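Local coordinates for protein ferredoxin--NADP reductase, apicoplast (PDB 3JQQ) that passes electrons between ferredoxin and NADP(H) in the apicoplast through a bound FAD, a step that may serve isoprenoid precursor synthesis, at residues N33-L38 / S222-N227; H52-I57 / L114-K119; I118-Y123 / G140-L145. The protein carries 1 engineered substitution. One frame throughout, in Å; residues are numbered along the deposited sequence.

Contact 1 (N33-L38 / S222-N227); sequences NEVYHL and SILYLN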
# COMPACT_ATOMS: atom_id res chain seq x y z
N ASN B 33 11.25 3.26 -10.64
CA ASN B 33 10.27 2.19 -10.70
C ASN B 33 10.50 1.22 -11.84
O ASN B 33 11.15 1.54 -12.84
CB ASN B 33 8.87 2.78 -10.81
CG ASN B 33 8.47 3.57 -9.59
OD1 ASN B 33 8.81 3.20 -8.46
ND2 ASN B 33 7.75 4.66 -9.80
N GLU B 34 9.95 0.02 -11.68
CA GLU B 34 9.89 -0.96 -12.75
C GLU B 34 8.42 -1.29 -12.97
O GLU B 34 7.75 -1.77 -12.06
CB GLU B 34 10.67 -2.22 -12.38
CG GLU B 34 10.82 -3.22 -13.52
CD GLU B 34 11.64 -4.44 -13.14
OE1 GLU B 34 12.02 -4.55 -11.95
OE2 GLU B 34 11.89 -5.28 -14.02
N VAL B 35 7.92 -1.02 -14.17
CA VAL B 35 6.54 -1.37 -14.47
C VAL B 35 6.35 -1.83 -15.92
O VAL B 35 6.83 -1.21 -16.86
CB VAL B 35 5.53 -0.25 -14.05
CG1 VAL B 35 6.25 1.09 -13.85
CG2 VAL B 35 4.39 -0.14 -15.04
N TYR B 36 5.66 -2.95 -16.06
CA TYR B 36 5.49 -3.58 -17.36
C TYR B 36 4.06 -3.47 -17.87
O TYR B 36 3.10 -3.71 -17.14
CB TYR B 36 5.95 -5.05 -17.32
CG TYR B 36 7.45 -5.18 -17.15
CD1 TYR B 36 8.01 -5.41 -15.90
CD2 TYR B 36 8.30 -5.04 -18.24
CE1 TYR B 36 9.39 -5.50 -15.74
CE2 TYR B 36 9.68 -5.13 -18.09
CZ TYR B 36 10.21 -5.36 -16.84
OH TYR B 36 11.58 -5.46 -16.68
N HIS B 37 3.95 -3.06 -19.13
CA HIS B 37 2.68 -3.05 -19.84
C HIS B 37 2.52 -4.38 -20.55
O HIS B 37 3.34 -4.74 -21.39
CB HIS B 37 2.68 -1.90 -20.86
CG HIS B 37 1.62 -2.01 -21.91
ND1 HIS B 37 0.32 -1.58 -21.71
CD2 HIS B 37 1.67 -2.47 -23.18
CE1 HIS B 37 -0.38 -1.78 -22.81
NE2 HIS B 37 0.41 -2.32 -23.72
N LEU B 38 1.48 -5.13 -20.19
CA LEU B 38 1.24 -6.44 -20.79
C LEU B 38 0.12 -6.35 -21.82
O LEU B 38 -0.98 -5.91 -21.51
CB LEU B 38 0.86 -7.47 -19.73
CG LEU B 38 1.83 -7.80 -18.59
CD1 LEU B 38 1.22 -8.81 -17.64
CD2 LEU B 38 3.16 -8.31 -19.14
N SER B 222 8.51 8.69 -14.84
CA SER B 222 7.63 7.76 -14.13
C SER B 222 6.18 7.85 -14.59
O SER B 222 5.34 7.08 -14.14
CB SER B 222 7.73 7.97 -12.62
OG SER B 222 9.04 7.71 -12.15
N ILE B 223 5.90 8.78 -15.49
CA ILE B 223 4.56 8.90 -16.06
C ILE B 223 4.22 7.65 -16.87
O ILE B 223 4.90 7.34 -17.85
CB ILE B 223 4.41 10.14 -16.96
CG1 ILE B 223 4.75 11.41 -16.19
CG2 ILE B 223 3.01 10.22 -17.54
CD1 ILE B 223 4.88 12.63 -17.07
N LEU B 224 3.20 6.94 -16.44
CA LEU B 224 2.75 5.76 -17.16
C LEU B 224 1.86 6.17 -18.32
O LEU B 224 1.01 7.06 -18.19
CB LEU B 224 2.02 4.82 -16.20
CG LEU B 224 2.86 4.46 -14.97
CD1 LEU B 224 2.10 3.55 -14.02
CD2 LEU B 224 4.18 3.83 -15.40
N TYR B 225 2.06 5.54 -19.47
CA TYR B 225 1.28 5.84 -20.68
C TYR B 225 1.45 7.29 -21.14
O TYR B 225 0.50 7.94 -21.58
CB TYR B 225 -0.20 5.48 -20.47
CG TYR B 225 -0.43 4.00 -20.25
CD1 TYR B 225 -0.25 3.09 -21.28
CD2 TYR B 225 -0.81 3.51 -19.01
CE1 TYR B 225 -0.45 1.73 -21.09
CE2 TYR B 225 -1.02 2.15 -18.80
CZ TYR B 225 -0.83 1.27 -19.85
OH TYR B 225 -1.03 -0.08 -19.66
N LEU B 226 2.69 7.77 -21.05
CA LEU B 226 3.06 9.11 -21.49
C LEU B 226 2.82 9.32 -22.98
O LEU B 226 2.47 10.42 -23.42
CB LEU B 226 4.54 9.36 -21.14
CG LEU B 226 5.07 10.79 -20.96
CD1 LEU B 226 5.91 11.24 -22.14
CD2 LEU B 226 3.94 11.79 -20.66
N ASN B 227 3.02 8.26 -23.77
CA ASN B 227 2.78 8.32 -25.21
C ASN B 227 1.34 8.70 -25.52
O ASN B 227 1.08 9.67 -26.24
CB ASN B 227 3.07 6.96 -25.86
CG ASN B 227 4.54 6.64 -25.92
OD1 ASN B 227 5.39 7.50 -25.67
ND2 ASN B 227 4.86 5.40 -26.26
O HOH W 1 5.66 5.31 -12.05

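Contact 2 (H52-I57 / L114-K119); sequences HTCGII and LSVAIK. With FAD (flavin-adenine dinucleotide), chain I.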
# COMPACT_ATOMS: atom_id res chain seq x y z
N HIS B 52 -12.93 -1.51 -15.44
CA HIS B 52 -12.87 -2.77 -14.72
C HIS B 52 -11.45 -3.21 -14.43
O HIS B 52 -10.49 -2.76 -15.06
CB HIS B 52 -13.58 -3.88 -15.49
CG HIS B 52 -15.06 -3.91 -15.28
ND1 HIS B 52 -15.95 -3.97 -16.32
CD2 HIS B 52 -15.80 -3.87 -14.15
CE1 HIS B 52 -17.18 -3.97 -15.85
NE2 HIS B 52 -17.12 -3.91 -14.53
N THR B 53 -11.34 -4.10 -13.46
CA THR B 53 -10.09 -4.77 -13.17
C THR B 53 -10.23 -6.23 -13.52
O THR B 53 -11.34 -6.76 -13.61
CB THR B 53 -9.74 -4.67 -11.68
OG1 THR B 53 -8.52 -5.38 -11.44
CG2 THR B 53 -10.85 -5.30 -10.85
N CYS B 54 -9.10 -6.89 -13.74
CA CYS B 54 -9.07 -8.32 -13.87
C CYS B 54 -8.19 -8.84 -12.75
O CYS B 54 -7.45 -8.08 -12.14
CB CYS B 54 -8.47 -8.72 -15.23
SG CYS B 54 -6.82 -8.05 -15.54
N GLY B 55 -8.30 -10.13 -12.47
CA GLY B 55 -7.39 -10.77 -11.55
C GLY B 55 -6.38 -11.58 -12.35
O GLY B 55 -6.72 -12.15 -13.39
N ILE B 56 -5.14 -11.60 -11.88
CA ILE B 56 -4.14 -12.49 -12.45
C ILE B 56 -3.77 -13.50 -11.37
O ILE B 56 -3.48 -13.12 -10.24
CB ILE B 56 -2.88 -11.72 -12.89
CG1 ILE B 56 -3.19 -10.83 -14.11
CG2 ILE B 56 -1.76 -12.69 -13.22
CD1 ILE B 56 -2.04 -9.93 -14.51
N ILE B 57 -3.80 -14.78 -11.72
CA ILE B 57 -3.38 -15.83 -10.79
C ILE B 57 -1.96 -16.28 -11.11
O ILE B 57 -1.74 -17.01 -12.08
CB ILE B 57 -4.31 -17.05 -10.84
CG1 ILE B 57 -5.76 -16.64 -10.59
CG2 ILE B 57 -3.87 -18.10 -9.81
CD1 ILE B 57 -6.76 -17.71 -10.96
N LEU B 114 -6.30 -7.03 -24.52
CA LEU B 114 -6.46 -6.15 -23.36
C LEU B 114 -5.11 -5.73 -22.77
O LEU B 114 -4.11 -6.42 -22.93
CB LEU B 114 -7.37 -6.78 -22.30
CG LEU B 114 -6.87 -8.02 -21.53
CD1 LEU B 114 -5.91 -7.62 -20.42
CD2 LEU B 114 -8.05 -8.80 -20.97
N SER B 115 -5.11 -4.58 -22.08
CA SER B 115 -3.89 -4.01 -21.51
C SER B 115 -3.92 -4.04 -19.99
O SER B 115 -4.98 -4.04 -19.37
CB SER B 115 -3.72 -2.56 -21.95
OG SER B 115 -3.90 -2.41 -23.34
N VAL B 116 -2.73 -4.05 -19.40
CA VAL B 116 -2.56 -4.00 -17.96
C VAL B 116 -1.16 -3.46 -17.67
O VAL B 116 -0.21 -3.80 -18.38
CB VAL B 116 -2.72 -5.39 -17.33
CG1 VAL B 116 -1.68 -5.62 -16.24
CG2 VAL B 116 -4.14 -5.56 -16.78
N ALA B 117 -1.03 -2.61 -16.66
CA ALA B 117 0.27 -2.08 -16.27
C ALA B 117 0.59 -2.50 -14.84
O ALA B 117 -0.14 -2.16 -13.91
CB ALA B 117 0.31 -0.57 -16.41
N ILE B 118 1.69 -3.22 -14.68
CA ILE B 118 2.03 -3.83 -13.40
C ILE B 118 3.37 -3.34 -12.88
O ILE B 118 4.41 -3.55 -13.50
CB ILE B 118 2.05 -5.36 -13.50
CG1 ILE B 118 0.69 -5.89 -13.93
CG2 ILE B 118 2.46 -5.98 -12.16
CD1 ILE B 118 0.62 -7.39 -14.06
N LYS B 119 3.33 -2.67 -11.73
CA LYS B 119 4.53 -2.26 -11.02
C LYS B 119 5.15 -3.48 -10.36
O LYS B 119 4.45 -4.30 -9.76
CB LYS B 119 4.15 -1.21 -9.95
CG LYS B 119 5.33 -0.55 -9.24
CD LYS B 119 4.82 0.31 -8.08
CE LYS B 119 5.93 0.74 -7.13
NZ LYS B 119 6.49 2.09 -7.46
PA FAD I . 2.70 -9.19 -2.49
O1A FAD I . 1.22 -9.44 -2.34
O2A FAD I . 3.47 -10.49 -2.55
O5B FAD I . 3.23 -8.24 -1.30
C5B FAD I . 2.75 -6.92 -1.17
C4B FAD I . 3.90 -5.95 -0.88
O4B FAD I . 4.65 -6.39 0.24
C3B FAD I . 4.86 -5.87 -2.05
O3B FAD I . 5.32 -4.54 -2.15
C2B FAD I . 6.01 -6.77 -1.64
O2B FAD I . 7.23 -6.28 -2.15
C1B FAD I . 5.98 -6.71 -0.12
N9A FAD I . 6.36 -8.00 0.49
C8A FAD I . 5.81 -9.23 0.24
N7A FAD I . 6.44 -10.15 1.02
C5A FAD I . 7.36 -9.51 1.77
C6A FAD I . 8.27 -9.97 2.72
N6A FAD I . 8.38 -11.27 2.97
N1A FAD I . 9.11 -9.07 3.33
C2A FAD I . 9.05 -7.73 3.00
N3A FAD I . 8.15 -7.29 2.05
C4A FAD I . 7.32 -8.17 1.45
N1 FAD I . -1.18 -2.93 -9.14
C2 FAD I . -0.56 -2.62 -10.33
O2 FAD I . 0.67 -2.76 -10.42
N3 FAD I . -1.29 -2.16 -11.41
C4 FAD I . -2.66 -2.00 -11.29
O4 FAD I . -3.31 -1.59 -12.25
C4X FAD I . -3.29 -2.31 -10.10
N5 FAD I . -4.65 -2.15 -9.98
C5X FAD I . -5.27 -2.46 -8.79
C6 FAD I . -6.64 -2.30 -8.67
C7 FAD I . -7.28 -2.61 -7.48
C7M FAD I . -8.77 -2.43 -7.36
C8 FAD I . -6.53 -3.08 -6.40
C8M FAD I . -7.19 -3.41 -5.09
C9 FAD I . -5.15 -3.23 -6.52
C9A FAD I . -4.51 -2.92 -7.71
N10 FAD I . -3.14 -3.09 -7.82
C10 FAD I . -2.54 -2.77 -9.02
C1' FAD I . -2.33 -3.76 -6.73
C2' FAD I . -1.96 -5.21 -7.09
O2' FAD I . -3.14 -5.99 -7.10
C3' FAD I . -0.99 -5.92 -6.13
O3' FAD I . -1.32 -5.63 -4.78
C4' FAD I . 0.48 -5.60 -6.39
O4' FAD I . 0.84 -6.10 -7.65
C5' FAD I . 1.36 -6.27 -5.34
O5' FAD I . 1.16 -7.66 -5.44
P FAD I . 2.36 -8.71 -5.23
O1P FAD I . 1.79 -10.11 -5.17
O2P FAD I . 3.40 -8.60 -6.32
O3P FAD I . 2.98 -8.30 -3.81

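Contact 3 (I118-Y123 / G140-L145); sequences IKIHKY and GFIKNL. With FAD (flavin-adenine dinucleotide), chain I.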
# COMPACT_ATOMS: atom_id res chain seq x y z
N ILE B 118 1.69 -3.22 -14.68
CA ILE B 118 2.03 -3.83 -13.40
C ILE B 118 3.37 -3.34 -12.88
O ILE B 118 4.41 -3.55 -13.50
CB ILE B 118 2.05 -5.36 -13.50
CG1 ILE B 118 0.69 -5.89 -13.93
CG2 ILE B 118 2.46 -5.98 -12.16
CD1 ILE B 118 0.62 -7.39 -14.06
N LYS B 119 3.33 -2.67 -11.73
CA LYS B 119 4.53 -2.26 -11.02
C LYS B 119 5.15 -3.48 -10.36
O LYS B 119 4.45 -4.30 -9.76
CB LYS B 119 4.15 -1.21 -9.95
CG LYS B 119 5.33 -0.55 -9.24
CD LYS B 119 4.82 0.31 -8.08
CE LYS B 119 5.93 0.74 -7.13
NZ LYS B 119 6.49 2.09 -7.46
N ILE B 120 6.46 -3.63 -10.51
CA ILE B 120 7.17 -4.76 -9.92
C ILE B 120 7.70 -4.37 -8.55
O ILE B 120 8.58 -3.52 -8.43
CB ILE B 120 8.32 -5.24 -10.82
CG1 ILE B 120 7.79 -5.61 -12.21
CG2 ILE B 120 9.04 -6.43 -10.19
CD1 ILE B 120 6.66 -6.63 -12.19
N HIS B 121 7.12 -4.97 -7.52
CA HIS B 121 7.47 -4.66 -6.14
C HIS B 121 8.72 -5.44 -5.69
O HIS B 121 8.82 -6.64 -5.91
CB HIS B 121 6.28 -4.96 -5.22
CG HIS B 121 5.09 -4.11 -5.49
ND1 HIS B 121 4.75 -3.03 -4.70
CD2 HIS B 121 4.16 -4.15 -6.47
CE1 HIS B 121 3.66 -2.45 -5.18
NE2 HIS B 121 3.28 -3.11 -6.25
N LYS B 122 9.65 -4.73 -5.06
CA LYS B 122 10.91 -5.33 -4.61
C LYS B 122 11.19 -5.06 -3.14
O LYS B 122 10.80 -4.02 -2.60
CB LYS B 122 12.09 -4.77 -5.42
CG LYS B 122 12.31 -5.42 -6.77
CD LYS B 122 13.70 -5.06 -7.31
CE LYS B 122 13.84 -3.56 -7.55
NZ LYS B 122 15.20 -3.20 -8.03
N TYR B 123 11.88 -6.00 -2.49
CA TYR B 123 12.46 -5.77 -1.17
C TYR B 123 13.76 -6.56 -1.06
O TYR B 123 14.08 -7.36 -1.94
CB TYR B 123 11.49 -6.16 -0.06
CG TYR B 123 10.98 -7.58 -0.16
CD1 TYR B 123 10.01 -7.91 -1.10
CD2 TYR B 123 11.46 -8.59 0.67
CE1 TYR B 123 9.53 -9.21 -1.20
CE2 TYR B 123 10.98 -9.88 0.58
CZ TYR B 123 10.01 -10.19 -0.37
OH TYR B 123 9.53 -11.47 -0.47
N GLY B 140 7.08 -10.97 -9.07
CA GLY B 140 8.14 -11.85 -9.54
C GLY B 140 7.69 -12.71 -10.70
O GLY B 140 8.46 -12.99 -11.62
N PHE B 141 6.43 -13.14 -10.67
CA PHE B 141 5.85 -13.93 -11.74
C PHE B 141 5.80 -13.12 -13.04
O PHE B 141 6.16 -13.63 -14.10
CB PHE B 141 4.46 -14.43 -11.33
CG PHE B 141 3.59 -14.88 -12.47
CD1 PHE B 141 3.79 -16.11 -13.08
CD2 PHE B 141 2.55 -14.08 -12.91
CE1 PHE B 141 2.98 -16.52 -14.12
CE2 PHE B 141 1.73 -14.49 -13.95
CZ PHE B 141 1.95 -15.71 -14.56
N ILE B 142 5.37 -11.86 -12.95
CA ILE B 142 5.33 -10.99 -14.12
C ILE B 142 6.74 -10.67 -14.59
O ILE B 142 7.02 -10.64 -15.79
CB ILE B 142 4.60 -9.68 -13.81
CG1 ILE B 142 3.14 -9.98 -13.44
CG2 ILE B 142 4.67 -8.73 -15.00
CD1 ILE B 142 2.50 -8.89 -12.62
N LYS B 143 7.63 -10.44 -13.63
CA LYS B 143 9.03 -10.16 -13.92
C LYS B 143 9.56 -11.22 -14.87
O LYS B 143 10.19 -10.92 -15.87
CB LYS B 143 9.83 -10.21 -12.62
CG LYS B 143 10.95 -9.20 -12.50
CD LYS B 143 11.92 -9.25 -13.66
CE LYS B 143 13.21 -8.51 -13.30
NZ LYS B 143 13.69 -7.66 -14.42
N ASN B 144 9.26 -12.48 -14.53
CA ASN B 144 9.79 -13.63 -15.26
C ASN B 144 8.97 -14.02 -16.50
O ASN B 144 9.39 -14.89 -17.26
CB ASN B 144 9.93 -14.82 -14.31
CG ASN B 144 10.96 -14.59 -13.22
OD1 ASN B 144 12.13 -14.31 -13.51
ND2 ASN B 144 10.54 -14.69 -11.97
N LEU B 145 7.83 -13.37 -16.70
CA LEU B 145 6.97 -13.70 -17.84
C LEU B 145 7.66 -13.51 -19.19
O LEU B 145 8.35 -12.51 -19.41
CB LEU B 145 5.68 -12.87 -17.81
CG LEU B 145 4.46 -13.46 -17.10
CD1 LEU B 145 3.32 -12.44 -17.04
CD2 LEU B 145 4.00 -14.73 -17.80
PA FAD I . 2.70 -9.19 -2.49
O1A FAD I . 1.22 -9.44 -2.34
O2A FAD I . 3.47 -10.49 -2.55
O5B FAD I . 3.23 -8.24 -1.30
C5B FAD I . 2.75 -6.92 -1.17
C4B FAD I . 3.90 -5.95 -0.88
O4B FAD I . 4.65 -6.39 0.24
C3B FAD I . 4.86 -5.87 -2.05
O3B FAD I . 5.32 -4.54 -2.15
C2B FAD I . 6.01 -6.77 -1.64
O2B FAD I . 7.23 -6.28 -2.15
C1B FAD I . 5.98 -6.71 -0.12
N9A FAD I . 6.36 -8.00 0.49
C8A FAD I . 5.81 -9.23 0.24
N7A FAD I . 6.44 -10.15 1.02
C5A FAD I . 7.36 -9.51 1.77
C6A FAD I . 8.27 -9.97 2.72
N6A FAD I . 8.38 -11.27 2.97
N1A FAD I . 9.11 -9.07 3.33
C2A FAD I . 9.05 -7.73 3.00
N3A FAD I . 8.15 -7.29 2.05
C4A FAD I . 7.32 -8.17 1.45
N1 FAD I . -1.18 -2.93 -9.14
C2 FAD I . -0.56 -2.62 -10.33
O2 FAD I . 0.67 -2.76 -10.42
N3 FAD I . -1.29 -2.16 -11.41
C4 FAD I . -2.66 -2.00 -11.29
O4 FAD I . -3.31 -1.59 -12.25
C4X FAD I . -3.29 -2.31 -10.10
N5 FAD I . -4.65 -2.15 -9.98
C5X FAD I . -5.27 -2.46 -8.79
C6 FAD I . -6.64 -2.30 -8.67
C7 FAD I . -7.28 -2.61 -7.48
C7M FAD I . -8.77 -2.43 -7.36
C8 FAD I . -6.53 -3.08 -6.40
C8M FAD I . -7.19 -3.41 -5.09
C9 FAD I . -5.15 -3.23 -6.52
C9A FAD I . -4.51 -2.92 -7.71
N10 FAD I . -3.14 -3.09 -7.82
C10 FAD I . -2.54 -2.77 -9.02
C1' FAD I . -2.33 -3.76 -6.73
C2' FAD I . -1.96 -5.21 -7.09
O2' FAD I . -3.14 -5.99 -7.10
C3' FAD I . -0.99 -5.92 -6.13
O3' FAD I . -1.32 -5.63 -4.78
C4' FAD I . 0.48 -5.60 -6.39
O4' FAD I . 0.84 -6.10 -7.65
C5' FAD I . 1.36 -6.27 -5.34
O5' FAD I . 1.16 -7.66 -5.44
P FAD I . 2.36 -8.71 -5.23
O1P FAD I . 1.79 -10.11 -5.17
O2P FAD I . 3.40 -8.60 -6.32
O3P FAD I . 2.98 -8.30 -3.81

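Contact 1 (N33-L38 / S222-N227)
The seam between the FAD-binding barrel and the NADP-binding domain of the type 1 ferredoxin reductase fold is closed here by His37 and Tyr225, Val35 and Leu224, and Asn33 and Ser222, three pairs spaced along two segments that run nearly the same way. At one end the hydroxyl OH of Tyr225 lies at the rim of the imidazole of His37, in its plane, and hydrogen-bonds ND1 over 2.9 Å at a fairly straight 161°; either partner could be the donor. The two rings stand almost perpendicular, with planes at 87°, and the side chains cross at about a right angle. In His37 CG is anti to the backbone N (chi1 163°), which carries the ring across toward the other domain. Tyr225 OH also bonds to Ser106 OG, so a second partner helps to fix the phenol. Midway, Val35 presents both methyls to one branch of Leu224: CG1 lies 3.8 Å from CD2, CG2 of Val35 4.0 Å from the same atom. At the far end a water joins the domains, accepting from Asn33 ND2 at 3.1 Å and donating to Ser222 O at 2.8 Å. The other end of the amide, Asn33 OD1, takes a bond from Lys119 NZ. Ser222 OG is bonded to Ser31 and Asn219, and ND2 of Asn33 stands 4.1 Å from it. Asn33 also lines the pocket of the bound adenosine-2'-5'-diphosphate. Strand 35-41 lies between strands 16-25 and 114-123 of the antiparallel sheet, while Tyr225 occupies the N-cap position of helix 226-235 and Ile223 packs on strands 211-217 and 240-246 of the parallel sheet.

Contact 2 (H52-I57 / L114-K119)
Val116 and Ile118 meet Cys54 and Ile56 inside the barrel, between segment 114-119 of strand 114-123 and strand 53-56. Val116 comes first, its CG2 methyl 3.9 Å from SG of Cys54. The thiol is placed by a chi1 of 56°, which sets SG between the backbone N and carbonyl carbon of Cys54. Ala117 turns its carbonyl to the flavin: FAD N3 donates to Ala117 O over 2.8 Å at 160°. Ile118 returns to the interior, where its CD1 methyl and that of Ile56 reach toward each other tip to tip, 3.7 Å apart. The two strands belong to the same antiparallel sheet of the FAD-binding domain but are not neighbours in it; strands 150-157, 16-25 and 35-41 separate them in sheet order, and closure of the barrel brings their side chains face to face across its core. Tyr103 of strand 101-104 touches Val116, Ile118 and Ile56, and Leu153 of strand 150-157 touches Cys54 and Ile56. At Lys119 the backbone N donates to FAD O2 over 3.0 Å at 158°. With the bond at Ala117 O this makes a two-point grip on the pyrimidine edge of the isoalloxazine, reading N3 as donor and O2 as acceptor. The amine of Lys119 forms a salt bridge with a phosphate oxygen of the bound adenosine-2'-5'-diphosphate.

Contact 3 (I118-Y123 / G140-L145)
In Ile120, CG1 is anti to the carbonyl carbon (chi1 -57°) and a further bend at chi2 (-55°) brings CD1 onto the side of Ile142, where it lies 4.0 Å from CB and about as far from CG2. The two side chains cross at a slant. The other branch of Ile120, CG2, meets the aliphatic part of Lys143, 4.1 Å from its CG and roughly at right angles to it. Beyond that point the Lys143 chain leads away to a salt bridge with Glu34, so only its hydrocarbon takes part here. Tyr36 and Tyr135 touch both Ile120 and Lys143. Ile142 also faces Ile118, but the methyl ends of the two are modelled too close for their fit to be read in detail. Helix 137-144 thus lies against strand 114-123 of the FAD-binding barrel, and both elements contribute to the cofactor site: Tyr137, Cys138 and Ser139 bind FAD at the start of the helix, and Ser139 OG also takes a bond from the backbone N of His121. Further along the strand segment the cofactor is met directly. The Tyr123 ring lies under the adenine, with FAD N3A 3.6 Å above its plane and over its centre, and the phenol CE2 is 3.4 Å from FAD N1A. His121 lies against the ribose, its ND1 3.0 Å from FAD O3B, the oxygen sitting oblique to the ring.

Strand 114-123 is common to contacts 2 and 3, and its neighbour 35-41 carries contact 1; backbone pairing of Tyr36 with Ile118 and Leu38 with Val116 ties them together. All three are largely buried. Contact 2 is wholly apolar between its segments and lies inside the barrel; contact 3, farther from the centre of the chain, is also apolar but reaches a partly exposed lysine. Contact 1 alone joins the two domains, and alone has a hydrogen bond and a bridging water across its seam. The flavin borders contacts 2 and 3, and contact 3 also meets the adenosine, while Lys119, shared by these two, faces the nucleotide pocket beside contact 1.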